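Local coordinates for protein succinate dehydrogenase subunit B (Mycolicibacterium smegmatis MC2 51, PDB 6LUM) that probably carries electrons through its three iron-sulfur clusters, from the flavoprotein subunit toward the quinone site, as the iron-sulfur subunit of succinate dehydrogenase, at residues J[24-32]-J[112-120]. Residues are numbered along the deposited sequence; the frame is centred on the assembly and turned at random.
Sequences VMVTLKIAR and QLTITIEPI
Thr27 bonds to the residues before and after Thr114, and Lys29 to those before and after Thr116, so Ile115 is gripped through both N and O and two parallel strands are joined. Thr27 N donates to Leu113 O (3.2 Å), and Thr27 O accepts from Ile115 N (2.9 Å). Lys29 N donates to Ile115 O at 2.8 Å. Lys29 O in turn accepts from Ile117 N at 3.1 Å. Thr114 CA adds a CA-H...O contact to Thr27 O.

On one face the contact is aliphatic. Ile30 and Ile117 run in the same direction as neighbours, their CD1 methyls 3.6 Å apart. Leu28 CD2 reaches both Ile115 CB and Ile117 CD1; with CG anti to its carbonyl carbon (chi1 -46°), the leucine runs alongside Ile115. Val26 CG1 touches the CG1 and CD1 end of Ile115, while its CG2 meets Leu113 CD2. Branched hydrocarbons suit this face because helix 56-67 covers the Leu28, Ile30 and Ile117 part of it through Val63, Leu60 and Leu56.

The other face is more polar. Thr27 sets CB against Thr114 OG1, and the Lys29 chain crosses Thr114 at an angle, CD 4.0 Å from CG2. A lysine fits this partly exposed position: its carbons rest on that methyl, while its ammonium makes a cation-pi contact with Trp43.

At the end of the register, the small Ala31 lets its CB pack on Glu118 CB (3.8 Å).

Strand 42-47 flanks 27-32, and 88-89 flanks 114-118. This central parallel pair in a mixed sheet packed against a helix is characteristic of the beta-grasp fold of 2Fe-2S ferredoxin domains.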
# COMPACT_ATOMS: atom_id res chain seq x y z
N VAL J 24 52.21 29.89 -15.04
CA VAL J 24 51.70 30.17 -16.37
C VAL J 24 50.62 31.24 -16.35
O VAL J 24 50.27 31.77 -17.42
CB VAL J 24 51.19 28.89 -17.05
CG1 VAL J 24 51.11 29.06 -18.55
CG2 VAL J 24 52.10 27.73 -16.71
N MET J 25 50.09 31.58 -15.18
CA MET J 25 49.16 32.69 -15.03
C MET J 25 47.89 32.46 -15.85
O MET J 25 47.39 33.36 -16.52
CB MET J 25 49.84 34.01 -15.40
CG MET J 25 51.14 34.25 -14.66
SD MET J 25 50.94 34.49 -12.89
CE MET J 25 49.75 35.82 -12.85
N VAL J 26 47.39 31.23 -15.78
CA VAL J 26 46.13 30.88 -16.42
C VAL J 26 45.02 31.82 -15.96
O VAL J 26 45.00 32.31 -14.83
CB VAL J 26 45.80 29.41 -16.09
CG1 VAL J 26 44.46 29.01 -16.66
CG2 VAL J 26 46.88 28.51 -16.62
N THR J 27 44.08 32.08 -16.86
CA THR J 27 42.92 32.92 -16.58
C THR J 27 41.70 32.04 -16.41
O THR J 27 41.49 31.10 -17.19
CB THR J 27 42.70 33.92 -17.71
OG1 THR J 27 43.73 34.91 -17.68
CG2 THR J 27 41.36 34.60 -17.56
N LEU J 28 40.89 32.32 -15.39
CA LEU J 28 39.62 31.66 -15.18
C LEU J 28 38.49 32.63 -15.47
O LEU J 28 38.63 33.83 -15.25
CB LEU J 28 39.49 31.14 -13.74
CG LEU J 28 40.65 30.38 -13.12
CD1 LEU J 28 40.37 30.18 -11.65
CD2 LEU J 28 40.86 29.05 -13.79
N LYS J 29 37.37 32.10 -15.95
CA LYS J 29 36.18 32.90 -16.23
C LYS J 29 35.03 32.30 -15.45
O LYS J 29 34.34 31.40 -15.94
CB LYS J 29 35.88 32.93 -17.71
CG LYS J 29 36.46 34.11 -18.45
CD LYS J 29 36.03 34.11 -19.89
CE LYS J 29 34.53 34.24 -19.99
NZ LYS J 29 34.08 34.23 -21.41
N ILE J 30 34.80 32.78 -14.26
CA ILE J 30 33.74 32.25 -13.43
C ILE J 30 32.45 32.91 -13.87
O ILE J 30 32.46 34.02 -14.41
CB ILE J 30 34.01 32.50 -11.94
CG1 ILE J 30 35.43 32.10 -11.58
CG2 ILE J 30 33.08 31.68 -11.10
CD1 ILE J 30 35.69 30.66 -11.72
N ALA J 31 31.33 32.23 -13.67
CA ALA J 31 30.02 32.80 -13.97
C ALA J 31 29.36 33.16 -12.65
O ALA J 31 28.61 32.38 -12.07
CB ALA J 31 29.17 31.83 -14.77
N ARG J 32 29.64 34.36 -12.16
CA ARG J 32 29.19 34.77 -10.84
C ARG J 32 27.70 35.09 -10.86
O ARG J 32 27.16 35.57 -11.86
CB ARG J 32 29.97 35.98 -10.36
CG ARG J 32 31.46 35.89 -10.61
CD ARG J 32 32.13 34.95 -9.63
NE ARG J 32 31.75 35.24 -8.26
CZ ARG J 32 32.34 36.16 -7.51
NH1 ARG J 32 33.34 36.88 -8.00
NH2 ARG J 32 31.93 36.37 -6.27
N GLN J 112 47.44 33.03 -24.65
CA GLN J 112 46.70 33.32 -23.43
C GLN J 112 45.67 32.23 -23.19
O GLN J 112 44.67 32.14 -23.91
CB GLN J 112 46.05 34.70 -23.52
CG GLN J 112 45.58 35.23 -22.18
CD GLN J 112 45.32 36.72 -22.21
OE1 GLN J 112 44.17 37.16 -22.33
NE2 GLN J 112 46.38 37.51 -22.10
N LEU J 113 45.90 31.40 -22.18
CA LEU J 113 45.00 30.31 -21.85
C LEU J 113 43.88 30.81 -20.96
O LEU J 113 44.09 31.62 -20.06
CB LEU J 113 45.77 29.18 -21.16
CG LEU J 113 44.97 27.98 -20.65
CD1 LEU J 113 43.99 27.49 -21.70
CD2 LEU J 113 45.91 26.86 -20.23
N THR J 114 42.67 30.32 -21.22
CA THR J 114 41.48 30.71 -20.48
C THR J 114 40.64 29.47 -20.22
O THR J 114 40.50 28.62 -21.10
CB THR J 114 40.67 31.76 -21.24
OG1 THR J 114 41.48 32.92 -21.45
CG2 THR J 114 39.42 32.16 -20.47
N ILE J 115 40.11 29.37 -19.01
CA ILE J 115 39.26 28.26 -18.60
C ILE J 115 37.92 28.83 -18.18
O ILE J 115 37.85 29.90 -17.57
CB ILE J 115 39.90 27.45 -17.46
CG1 ILE J 115 41.21 26.85 -17.96
CG2 ILE J 115 38.99 26.37 -16.98
CD1 ILE J 115 41.81 25.87 -17.05
N THR J 116 36.85 28.13 -18.54
CA THR J 116 35.49 28.63 -18.37
C THR J 116 34.77 27.72 -17.40
O THR J 116 34.57 26.54 -17.69
CB THR J 116 34.77 28.67 -19.71
OG1 THR J 116 35.47 29.55 -20.60
CG2 THR J 116 33.37 29.17 -19.54
N ILE J 117 34.36 28.27 -16.26
CA ILE J 117 33.76 27.50 -15.18
C ILE J 117 32.37 28.05 -14.92
O ILE J 117 32.18 29.27 -14.96
CB ILE J 117 34.62 27.55 -13.91
CG1 ILE J 117 36.07 27.29 -14.26
CG2 ILE J 117 34.19 26.51 -12.93
CD1 ILE J 117 37.02 27.72 -13.23
N GLU J 118 31.41 27.18 -14.69
CA GLU J 118 30.04 27.61 -14.43
C GLU J 118 29.26 26.44 -13.86
O GLU J 118 29.66 25.29 -14.04
CB GLU J 118 29.39 28.16 -15.70
CG GLU J 118 29.49 27.23 -16.86
CD GLU J 118 29.07 27.88 -18.14
OE1 GLU J 118 28.59 29.02 -18.09
OE2 GLU J 118 29.26 27.26 -19.20
N PRO J 119 28.17 26.69 -13.16
CA PRO J 119 27.44 25.60 -12.51
C PRO J 119 26.90 24.60 -13.51
O PRO J 119 26.81 24.85 -14.71
CB PRO J 119 26.31 26.32 -11.78
CG PRO J 119 26.21 27.62 -12.40
CD PRO J 119 27.58 27.99 -12.80
N ILE J 120 26.53 23.43 -12.99
CA ILE J 120 25.91 22.42 -13.84
C ILE J 120 24.51 22.86 -14.21
O ILE J 120 23.87 23.65 -13.51
CB ILE J 120 25.91 21.05 -13.15
CG1 ILE J 120 25.31 21.14 -11.75
CG2 ILE J 120 27.30 20.51 -13.07
CD1 ILE J 120 25.40 19.86 -10.98